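Long-range contacts in 2-polyprenyl-6-methoxyphenol hydroxylase-like FAD-dependent oxidoreductase (Streptomyces sp. NRRL 11266, PDB 6UI5), which belongs to the FAD-dependent oxidoreductases related to aromatic-ring hydroxylases, carrying flavin-adenine dinucleotide on a Rossmann-type domain joined to a thioredoxin-like C-terminal domain: residues A[130-134]-A[145-149]; A[172-176]-A[350-354]; A[267-271]-A[335-339]. The contacts are given in a common frame with arbitrary orientation. Residue numbers count along the deposited sequence, not the author numbering.

Interaction 1: residues A[130-134]-A[145-149]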
ATOM      1  N   GLY A 130     -44.296   4.904 -12.624  1.00117.59           N
ATOM      2  CA  GLY A 130     -43.042   5.500 -12.210  1.00109.25           C
ATOM      3  C   GLY A 130     -43.089   6.997 -12.033  1.00102.90           C
ATOM      4  O   GLY A 130     -42.047   7.606 -11.766  1.00102.15           O
ATOM      5  N   SER A 131     -44.266   7.604 -12.162  1.00 98.01           N
ATOM      6  CA  SER A 131     -44.417   9.050 -12.141  1.00 92.04           C
ATOM      7  C   SER A 131     -44.165   9.667 -10.768  1.00 97.73           C
ATOM      8  O   SER A 131     -44.104  10.899 -10.658  1.00 97.90           O
ATOM      9  CB  SER A 131     -45.824   9.398 -12.633  1.00 87.68           C
ATOM     10  OG  SER A 131     -46.798   8.528 -12.056  1.00 88.89           O
ATOM     11  N   GLY A 132     -44.028   8.856  -9.729  1.00 98.28           N
ATOM     12  CA  GLY A 132     -43.862   9.385  -8.387  1.00 94.06           C
ATOM     13  C   GLY A 132     -43.690   8.246  -7.409  1.00 87.06           C
ATOM     14  O   GLY A 132     -43.784   7.069  -7.769  1.00 89.86           O
ATOM     15  N   VAL A 133     -43.404   8.616  -6.167  1.00 83.77           N
ATOM     16  CA  VAL A 133     -43.370   7.681  -5.051  1.00 78.61           C
ATOM     17  C   VAL A 133     -44.421   8.125  -4.051  1.00 83.10           C
ATOM     18  O   VAL A 133     -44.561   9.323  -3.778  1.00 78.04           O
ATOM     19  CB  VAL A 133     -41.987   7.612  -4.372  1.00 70.65           C
ATOM     20  CG1 VAL A 133     -42.020   6.606  -3.206  1.00 67.45           C
ATOM     21  CG2 VAL A 133     -40.905   7.283  -5.396  1.00 68.12           C
ATOM     22  N   THR A 134     -45.169   7.162  -3.528  1.00 89.21           N
ATOM     23  CA  THR A 134     -46.050   7.388  -2.393  1.00 90.04           C
ATOM     24  C   THR A 134     -45.354   6.869  -1.142  1.00 89.53           C
ATOM     25  O   THR A 134     -44.752   5.790  -1.152  1.00 99.75           O
ATOM     26  CB  THR A 134     -47.402   6.699  -2.608  1.00 88.52           C
ATOM     27  OG1 THR A 134     -47.904   7.045  -3.911  1.00 90.80           O
ATOM     28  CG2 THR A 134     -48.430   7.089  -1.518  1.00 72.44           C
ATOM     29  N   GLN A 145     -50.077   9.327   4.401  1.00107.66           N
ATOM     30  CA  GLN A 145     -49.622   8.595   3.233  1.00111.14           C
ATOM     31  C   GLN A 145     -49.293   9.670   2.182  1.00112.77           C
ATOM     32  O   GLN A 145     -50.161  10.067   1.405  1.00117.94           O
ATOM     33  CB  GLN A 145     -50.725   7.603   2.787  1.00110.79           C
ATOM     34  CG  GLN A 145     -50.244   6.279   2.203  1.00114.07           C
ATOM     35  CD  GLN A 145     -51.143   5.775   1.097  1.00120.34           C
ATOM     36  OE1 GLN A 145     -51.315   6.440   0.071  1.00126.86           O
ATOM     37  NE2 GLN A 145     -51.740   4.604   1.300  1.00121.74           N
ATOM     38  N   LEU A 146     -48.039  10.135   2.157  1.00114.27           N
ATOM     39  CA  LEU A 146     -47.652  11.289   1.339  1.00103.50           C
ATOM     40  C   LEU A 146     -47.197  10.882  -0.066  1.00 96.79           C
ATOM     41  O   LEU A 146     -46.380   9.966  -0.243  1.00 87.04           O
ATOM     42  CB  LEU A 146     -46.556  12.099   2.035  1.00 97.72           C
ATOM     43  CG  LEU A 146     -45.898  13.295   1.346  1.00 96.06           C
ATOM     44  CD1 LEU A 146     -46.910  14.192   0.613  1.00101.94           C
ATOM     45  CD2 LEU A 146     -45.142  14.115   2.390  1.00 92.21           C
ATOM     46  N   ARG A 147     -47.730  11.592  -1.054  1.00 99.02           N
ATOM     47  CA  ARG A 147     -47.366  11.456  -2.458  1.00100.03           C
ATOM     48  C   ARG A 147     -46.248  12.456  -2.755  1.00103.44           C
ATOM     49  O   ARG A 147     -46.428  13.663  -2.556  1.00103.56           O
ATOM     50  CB  ARG A 147     -48.611  11.705  -3.319  1.00 98.74           C
ATOM     51  CG  ARG A 147     -48.494  11.528  -4.836  1.00105.80           C
ATOM     52  CD  ARG A 147     -47.483  10.468  -5.273  1.00111.55           C
ATOM     53  NE  ARG A 147     -47.597  10.138  -6.697  1.00117.07           N
ATOM     54  CZ  ARG A 147     -47.287  10.957  -7.707  1.00122.45           C
ATOM     55  NH1 ARG A 147     -46.840  12.191  -7.476  1.00122.47           N
ATOM     56  NH2 ARG A 147     -47.428  10.538  -8.961  1.00121.46           N
ATOM     57  N   CYS A 148     -45.091  11.961  -3.204  1.00103.48           N
ATOM     58  CA  CYS A 148     -43.915  12.808  -3.398  1.00 99.67           C
ATOM     59  C   CYS A 148     -43.218  12.485  -4.721  1.00 93.13           C
ATOM     60  O   CYS A 148     -43.563  11.536  -5.429  1.00 90.36           O
ATOM     61  CB  CYS A 148     -42.931  12.660  -2.237  1.00 96.34           C
ATOM     62  SG  CYS A 148     -41.981  11.154  -2.308  1.00 97.95           S
ATOM     63  N   ARG A 149     -42.199  13.286  -5.032  1.00 90.52           N
ATOM     64  CA  ARG A 149     -41.514  13.284  -6.320  1.00 77.44           C
ATOM     65  C   ARG A 149     -40.252  12.438  -6.315  1.00 72.98           C
ATOM     66  O   ARG A 149     -40.031  11.622  -7.220  1.00 67.87           O
ATOM     67  CB  ARG A 149     -41.168  14.723  -6.703  1.00 82.94           C
ATOM     68  CG  ARG A 149     -40.665  14.891  -8.100  1.00 93.02           C
ATOM     69  CD  ARG A 149     -41.112  16.230  -8.613  1.00 95.74           C
ATOM     70  NE  ARG A 149     -40.600  16.484  -9.948  1.00 93.55           N
ATOM     71  CZ  ARG A 149     -40.893  17.577 -10.633  1.00 98.28           C
ATOM     72  NH1 ARG A 149     -41.697  18.488 -10.094  1.00100.95           N
ATOM     73  NH2 ARG A 149     -40.390  17.758 -11.847  1.00102.02           N
TER
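R147 folds its guanidinium back over G132, one face lying on the bare alpha carbon (NH2 to CA 3.8 Å), with S131 OG and T134 OG1 near the plane at its edge. A beta carbon on G132 would run into R147 CZ, so the overlap depends on the glycine. Beneath it is an ordinary antiparallel hairpin, strands 133-138 and 143-148. V133 and C148 form the hydrogen-bonded pair, V133 N to C148 O at 3.0 Å and C148 N to V133 O at 2.8 Å; T134 and R147 follow as the non-hydrogen-bonded pair, CA to CA 4.3 Å, with T134 CA also 3.4 Å from L146 O in a CA-H...O contact. On the opposite face V133 CB meets C148 SG at 4.1 Å, while R278 and P4 close in on these two residues. Two main-chain hydrogen bonds therefore fix the register, and the cationic arginine adds a cover held by close contact, with no hydrogen bond of its guanidinium to the 130-134 segment.

Interaction 2: residues A[172-176]-A[350-354]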
ATOM      1  N   ASP A 172     -17.307  -6.162   4.297  1.00 57.45           N
ATOM      2  CA  ASP A 172     -16.807  -7.201   5.186  1.00 61.33           C
ATOM      3  C   ASP A 172     -15.818  -6.600   6.178  1.00 60.61           C
ATOM      4  O   ASP A 172     -15.320  -5.496   5.986  1.00 52.52           O
ATOM      5  CB  ASP A 172     -16.163  -8.333   4.399  1.00 71.16           C
ATOM      6  CG  ASP A 172     -16.463  -9.689   4.998  1.00 90.98           C
ATOM      7  OD1 ASP A 172     -17.468  -9.801   5.734  1.00102.72           O
ATOM      8  OD2 ASP A 172     -15.699 -10.639   4.737  1.00100.56           O
ATOM      9  N   ASP A 173     -15.578  -7.319   7.276  1.00 68.41           N
ATOM     10  CA  ASP A 173     -14.586  -6.903   8.265  1.00 66.22           C
ATOM     11  C   ASP A 173     -13.884  -8.131   8.801  1.00 59.71           C
ATOM     12  O   ASP A 173     -14.514  -9.176   8.981  1.00 66.46           O
ATOM     13  CB  ASP A 173     -15.209  -6.111   9.428  1.00 64.47           C
ATOM     14  CG  ASP A 173     -15.851  -4.791   8.965  1.00 69.23           C
ATOM     15  OD1 ASP A 173     -17.059  -4.861   8.628  1.00 71.07           O
ATOM     16  OD2 ASP A 173     -15.160  -3.714   8.930  1.00 57.96           O
ATOM     17  N   TRP A 174     -12.570  -8.020   9.004  1.00 60.22           N
ATOM     18  CA  TRP A 174     -11.819  -9.081   9.671  1.00 64.10           C
ATOM     19  C   TRP A 174     -11.762  -8.893  11.184  1.00 68.51           C
ATOM     20  O   TRP A 174     -11.260  -9.770  11.895  1.00 70.54           O
ATOM     21  CB  TRP A 174     -10.390  -9.176   9.117  1.00 54.26           C
ATOM     22  CG  TRP A 174      -9.526  -7.985   9.414  1.00 58.22           C
ATOM     23  CD1 TRP A 174      -8.685  -7.821  10.482  1.00 54.50           C
ATOM     24  CD2 TRP A 174      -9.400  -6.792   8.613  1.00 53.38           C
ATOM     25  NE1 TRP A 174      -8.051  -6.591  10.398  1.00 52.20           N
ATOM     26  CE2 TRP A 174      -8.474  -5.947   9.261  1.00 55.16           C
ATOM     27  CE3 TRP A 174      -9.976  -6.364   7.413  1.00 57.24           C
ATOM     28  CZ2 TRP A 174      -8.117  -4.691   8.744  1.00 53.37           C
ATOM     29  CZ3 TRP A 174      -9.624  -5.115   6.907  1.00 59.12           C
ATOM     30  CH2 TRP A 174      -8.716  -4.291   7.583  1.00 53.64           C
ATOM     31  N   VAL A 175     -12.247  -7.766  11.680  1.00 71.78           N
ATOM     32  CA  VAL A 175     -12.381  -7.546  13.107  1.00 72.65           C
ATOM     33  C   VAL A 175     -13.582  -6.635  13.310  1.00 74.73           C
ATOM     34  O   VAL A 175     -13.920  -5.817  12.441  1.00 67.37           O
ATOM     35  CB  VAL A 175     -11.084  -6.954  13.705  1.00 59.66           C
ATOM     36  CG1 VAL A 175     -10.780  -5.589  13.077  1.00 49.70           C
ATOM     37  CG2 VAL A 175     -11.190  -6.876  15.256  1.00 49.98           C
ATOM     38  N   ILE A 176     -14.251  -6.806  14.447  1.00 75.10           N
ATOM     39  CA  ILE A 176     -15.385  -5.966  14.818  1.00 75.59           C
ATOM     40  C   ILE A 176     -14.911  -4.974  15.873  1.00 70.96           C
ATOM     41  O   ILE A 176     -14.581  -5.362  16.998  1.00 70.68           O
ATOM     42  CB  ILE A 176     -16.575  -6.790  15.330  1.00 73.53           C
ATOM     43  CG1 ILE A 176     -17.014  -7.820  14.288  1.00 75.54           C
ATOM     44  CG2 ILE A 176     -17.718  -5.856  15.631  1.00 72.51           C
ATOM     45  CD1 ILE A 176     -17.148  -7.253  12.852  1.00 78.67           C
ATOM     46  N   TYR A 350      -4.418  -3.732  13.664  1.00 65.36           N
ATOM     47  CA  TYR A 350      -4.855  -5.010  14.162  1.00 62.04           C
ATOM     48  C   TYR A 350      -5.169  -5.965  13.019  1.00 56.47           C
ATOM     49  O   TYR A 350      -5.709  -5.557  12.012  1.00 61.16           O
ATOM     50  CB  TYR A 350      -6.081  -4.802  15.062  1.00 65.05           C
ATOM     51  CG  TYR A 350      -6.637  -6.070  15.669  1.00 72.27           C
ATOM     52  CD1 TYR A 350      -6.188  -6.534  16.908  1.00 81.31           C
ATOM     53  CD2 TYR A 350      -7.611  -6.808  15.008  1.00 70.22           C
ATOM     54  CE1 TYR A 350      -6.697  -7.695  17.464  1.00 83.14           C
ATOM     55  CE2 TYR A 350      -8.109  -7.974  15.548  1.00 81.51           C
ATOM     56  CZ  TYR A 350      -7.661  -8.411  16.778  1.00 88.79           C
ATOM     57  OH  TYR A 350      -8.179  -9.574  17.306  1.00101.84           O
ATOM     58  N   PRO A 351      -4.870  -7.256  13.190  1.00 73.95           N
ATOM     59  CA  PRO A 351      -4.166  -7.840  14.339  1.00 76.09           C
ATOM     60  C   PRO A 351      -2.703  -7.476  14.285  1.00 71.04           C
ATOM     61  O   PRO A 351      -2.237  -6.958  13.259  1.00 66.42           O
ATOM     62  CB  PRO A 351      -4.370  -9.342  14.169  1.00 78.89           C
ATOM     63  CG  PRO A 351      -4.731  -9.535  12.741  1.00 81.39           C
ATOM     64  CD  PRO A 351      -5.429  -8.282  12.295  1.00 79.09           C
ATOM     65  N   ARG A 352      -1.975  -7.707  15.370  1.00 64.93           N
ATOM     66  CA  ARG A 352      -0.623  -7.171  15.429  1.00 77.35           C
ATOM     67  C   ARG A 352       0.338  -7.839  14.446  1.00 75.35           C
ATOM     68  O   ARG A 352       1.301  -7.170  14.045  1.00 68.09           O
ATOM     69  CB  ARG A 352      -0.081  -7.223  16.864  1.00 71.39           C
ATOM     70  CG  ARG A 352       0.994  -8.250  17.092  1.00 85.78           C
ATOM     71  CD  ARG A 352       1.587  -8.137  18.492  1.00104.59           C
ATOM     72  NE  ARG A 352       0.701  -8.711  19.502  1.00121.33           N
ATOM     73  CZ  ARG A 352      -0.035  -7.995  20.351  1.00131.22           C
ATOM     74  NH1 ARG A 352       0.015  -6.663  20.325  1.00137.77           N
ATOM     75  NH2 ARG A 352      -0.824  -8.610  21.230  1.00133.79           N
ATOM     76  N   PRO A 353       0.183  -9.117  14.055  1.00 80.61           N
ATOM     77  CA  PRO A 353       1.037  -9.638  12.957  1.00 73.80           C
ATOM     78  C   PRO A 353       0.881  -8.890  11.632  1.00 73.92           C
ATOM     79  O   PRO A 353       1.881  -8.538  10.975  1.00 63.13           O
ATOM     80  CB  PRO A 353       0.588 -11.102  12.827  1.00 73.92           C
ATOM     81  CG  PRO A 353      -0.728 -11.187  13.581  1.00 75.21           C
ATOM     82  CD  PRO A 353      -0.607 -10.197  14.678  1.00 79.91           C
ATOM     83  N   LEU A 354      -0.364  -8.683  11.196  1.00 65.11           N
ATOM     84  CA  LEU A 354      -0.617  -7.883  10.008  1.00 59.62           C
ATOM     85  C   LEU A 354      -0.031  -6.481  10.164  1.00 60.17           C
ATOM     86  O   LEU A 354       0.745  -6.030   9.318  1.00 63.69           O
ATOM     87  CB  LEU A 354      -2.123  -7.832   9.737  1.00 54.63           C
ATOM     88  CG  LEU A 354      -2.612  -7.046   8.510  1.00 58.52           C
ATOM     89  CD1 LEU A 354      -2.220  -7.743   7.166  1.00 52.86           C
ATOM     90  CD2 LEU A 354      -4.128  -6.808   8.583  1.00 45.54           C
TER
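A flat side chain can act as a wedge, and W174 does so here. Its CA-to-CB bond points toward the 350-354 segment, and the pyrrole corner of the indole enters a shallow hollow made by the Y350 carbonyl, the P351 ring and the L354 side chain. At the tip, NE1 donates a hydrogen bond to Y350 O, 3.0 Å away and close to the plane of the indole. P351 forms one wall of the hollow, its CD 3.8 Å from W174 CD1, and L354 forms another more loosely, its CD2 4.5 Å from W174 CE2. A347 packs on both W174 and L354. The backbone turns at this hollow: the peptide bond between Y350 and P351 is cis, and P351 occupies the N-cap position of helix 352-365.

Beside the wedge a second, smaller bump fits in. V175 CG2 presses on the Y350 ring at CE2, only 3.3 Å away, and that ring in turn lies nearly parallel to the ring of F224. The neighbourhood belongs to the dimer as well: D172 N is hydrogen-bonded to Y357 OH of the second subunit, and L354 packs on L354 of that subunit.

The loop between strands 169-170 and 176-185 is thus joined to the start of a helix distant in sequence. A single directed bond, from an indole N-H to a main-chain carbonyl, gives the tryptophan one directional anchor, while the surrounding contacts are apolar and depend on fit.

Interaction 3: residues A[267-271]-A[335-339]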
ATOM      1  N   VAL A 267     -19.104  -1.818  11.466  1.00 61.75           N
ATOM      2  CA  VAL A 267     -18.917  -2.613  10.260  1.00 70.37           C
ATOM      3  C   VAL A 267     -18.620  -1.668   9.106  1.00 77.26           C
ATOM      4  O   VAL A 267     -18.802  -0.459   9.210  1.00 84.81           O
ATOM      5  CB  VAL A 267     -20.131  -3.485   9.933  1.00 60.52           C
ATOM      6  CG1 VAL A 267     -20.202  -4.682  10.914  1.00 48.51           C
ATOM      7  CG2 VAL A 267     -21.376  -2.625   9.966  1.00 54.11           C
ATOM      8  N   THR A 268     -18.195  -2.251   7.983  1.00 73.04           N
ATOM      9  CA  THR A 268     -17.767  -1.524   6.787  1.00 47.85           C
ATOM     10  C   THR A 268     -18.646  -1.929   5.612  1.00 50.87           C
ATOM     11  O   THR A 268     -18.594  -3.079   5.161  1.00 52.11           O
ATOM     12  CB  THR A 268     -16.313  -1.831   6.473  1.00 50.81           C
ATOM     13  OG1 THR A 268     -15.511  -1.581   7.631  1.00 55.33           O
ATOM     14  CG2 THR A 268     -15.834  -0.959   5.312  1.00 63.99           C
ATOM     15  N   ARG A 269     -19.452  -0.999   5.102  1.00 56.88           N
ATOM     16  CA  ARG A 269     -20.359  -1.325   4.009  1.00 56.75           C
ATOM     17  C   ARG A 269     -20.420  -0.194   2.999  1.00 54.58           C
ATOM     18  O   ARG A 269     -20.254   0.988   3.338  1.00 51.93           O
ATOM     19  CB  ARG A 269     -21.799  -1.647   4.484  1.00 64.08           C
ATOM     20  CG  ARG A 269     -21.874  -2.780   5.547  1.00 66.60           C
ATOM     21  CD  ARG A 269     -21.951  -4.229   4.957  1.00 64.28           C
ATOM     22  NE  ARG A 269     -22.083  -5.167   6.073  1.00 67.76           N
ATOM     23  CZ  ARG A 269     -21.075  -5.672   6.783  1.00 64.83           C
ATOM     24  NH1 ARG A 269     -19.791  -5.415   6.428  1.00 48.53           N
ATOM     25  NH2 ARG A 269     -21.365  -6.505   7.821  1.00 61.65           N
ATOM     26  N   ASN A 270     -20.656  -0.580   1.745  1.00 47.56           N
ATOM     27  CA  ASN A 270     -20.922   0.370   0.679  1.00 49.55           C
ATOM     28  C   ASN A 270     -22.124  -0.148  -0.100  1.00 48.44           C
ATOM     29  O   ASN A 270     -22.084  -1.258  -0.635  1.00 63.13           O
ATOM     30  CB  ASN A 270     -19.683   0.540  -0.204  1.00 48.58           C
ATOM     31  CG  ASN A 270     -19.714   1.811  -1.032  1.00 55.92           C
ATOM     32  OD1 ASN A 270     -20.339   2.797  -0.630  1.00 54.43           O
ATOM     33  ND2 ASN A 270     -19.015   1.804  -2.197  1.00 46.99           N
ATOM     34  N   ALA A 271     -23.210   0.627  -0.116  1.00 43.75           N
ATOM     35  CA  ALA A 271     -24.368   0.273  -0.929  1.00 51.30           C
ATOM     36  C   ALA A 271     -23.951   0.040  -2.382  1.00 58.48           C
ATOM     37  O   ALA A 271     -23.102   0.753  -2.925  1.00 54.72           O
ATOM     38  CB  ALA A 271     -25.420   1.384  -0.848  1.00 49.13           C
ATOM     39  N   GLY A 335     -17.604   6.776  -1.753  1.00 44.38           N
ATOM     40  CA  GLY A 335     -17.857   5.808  -0.696  1.00 53.45           C
ATOM     41  C   GLY A 335     -16.914   4.621  -0.753  1.00 56.08           C
ATOM     42  O   GLY A 335     -16.395   4.175   0.279  1.00 57.61           O
ATOM     43  N   ARG A 336     -16.698   4.082  -1.957  1.00 58.72           N
ATOM     44  CA  ARG A 336     -15.753   2.988  -2.165  1.00 58.80           C
ATOM     45  C   ARG A 336     -14.408   3.309  -1.531  1.00 49.86           C
ATOM     46  O   ARG A 336     -13.863   2.514  -0.752  1.00 46.18           O
ATOM     47  CB  ARG A 336     -15.576   2.753  -3.674  1.00 52.34           C
ATOM     48  CG  ARG A 336     -15.374   1.337  -4.115  1.00 53.24           C
ATOM     49  CD  ARG A 336     -14.718   1.260  -5.488  1.00 59.71           C
ATOM     50  NE  ARG A 336     -13.271   1.165  -5.336  1.00 67.91           N
ATOM     51  CZ  ARG A 336     -12.375   1.732  -6.140  1.00 70.51           C
ATOM     52  NH1 ARG A 336     -12.754   2.466  -7.177  1.00 76.05           N
ATOM     53  NH2 ARG A 336     -11.084   1.573  -5.888  1.00 74.11           N
ATOM     54  N   LEU A 337     -13.868   4.494  -1.864  1.00 38.37           N
ATOM     55  CA  LEU A 337     -12.511   4.873  -1.486  1.00 43.61           C
ATOM     56  C   LEU A 337     -12.418   5.223  -0.003  1.00 50.82           C
ATOM     57  O   LEU A 337     -11.380   4.974   0.629  1.00 43.13           O
ATOM     58  CB  LEU A 337     -12.027   6.060  -2.345  1.00 38.62           C
ATOM     59  CG  LEU A 337     -11.662   5.892  -3.834  1.00 45.04           C
ATOM     60  CD1 LEU A 337     -11.193   7.222  -4.482  1.00 37.69           C
ATOM     61  CD2 LEU A 337     -10.603   4.815  -4.070  1.00 47.85           C
ATOM     62  N   ALA A 338     -13.478   5.799   0.574  1.00 51.53           N
ATOM     63  CA  ALA A 338     -13.500   5.972   2.024  1.00 43.94           C
ATOM     64  C   ALA A 338     -13.461   4.620   2.724  1.00 44.90           C
ATOM     65  O   ALA A 338     -12.562   4.357   3.535  1.00 39.85           O
ATOM     66  CB  ALA A 338     -14.723   6.786   2.455  1.00 38.89           C
ATOM     67  N   CYS A 339     -14.413   3.732   2.410  1.00 47.57           N
ATOM     68  CA  CYS A 339     -14.356   2.406   3.024  1.00 46.23           C
ATOM     69  C   CYS A 339     -12.989   1.810   2.814  1.00 46.14           C
ATOM     70  O   CYS A 339     -12.371   1.319   3.756  1.00 47.92           O
ATOM     71  CB  CYS A 339     -15.440   1.471   2.468  1.00 43.12           C
ATOM     72  SG  CYS A 339     -17.163   2.006   2.925  1.00 60.97           S
TER
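Helix 325-346 runs almost exactly antiparallel to strand 257-271 where the two meet: the short axes of 335-339 and 269-271 approach to 8.4 Å at 175°. The helix begins its contact with G335, which lies against the N270 amide, N270 ND2 being 3.8 Å from G335 C. A beta carbon here would collide with N270 OD1, so the close approach of the asparagine to the helix backbone depends on the glycine. That amide has its stronger partner in Y274, whose OH is hydrogen-bonded to N270 OD1, and ND2 makes a weak hydrogen bond to H332 O, one turn earlier.

R336 follows, with its CB 3.9 Å from N270 ND2. Its side chain then leaves the strand, and NH2 forms a salt bridge with E364 OE2 of the second subunit. L337 points away from the strand and packs on P384. A338 touches H289 and two residues of helix 295-316, Q295 and T299, so this turn of the helix has neighbours on several sides.

C339 brings the helix back to the strand one turn after G335, whose O accepts the hydrogen bond from C339 N at 2.9 Å. Its CB meets T268 CG2 at 3.8 Å, while its SG lies 3.3 Å from R269 O and 4.3 Å from N270 CB. T268 OG1, by contrast, is hydrogen-bonded to D173 OD2.

With small residues, G335 and C339, on the helix side of both closest CA pairs, this is a worked case of a helix packed along a strand of the antiparallel sheet in the FAD binding domain, distinct from its parallel, Rossmann-type sheet.

How the interactions relate
Interactions 2 and 3 form one neighbourhood, their centres 16 Å apart. D173 ties them together: its OD2 lies 2.5 Å from T268 OG1, a probable hydrogen bond, and its OD1 makes a long, weak ion pair with R269 NH1 at 3.6 Å. Along the chain, both segments of interaction 3 fall between those of interaction 2; helices 325-346 and 352-365 are consecutive, and both contacts touch the second subunit. Interaction 1 stands apart, its centre 29 Å from that of interaction 3 and 44 Å from that of interaction 2. Neither L146 of interaction 1 nor C339 of interaction 3 touches the cofactor: their side chains lie about 12 Å and 10 Å from FAD.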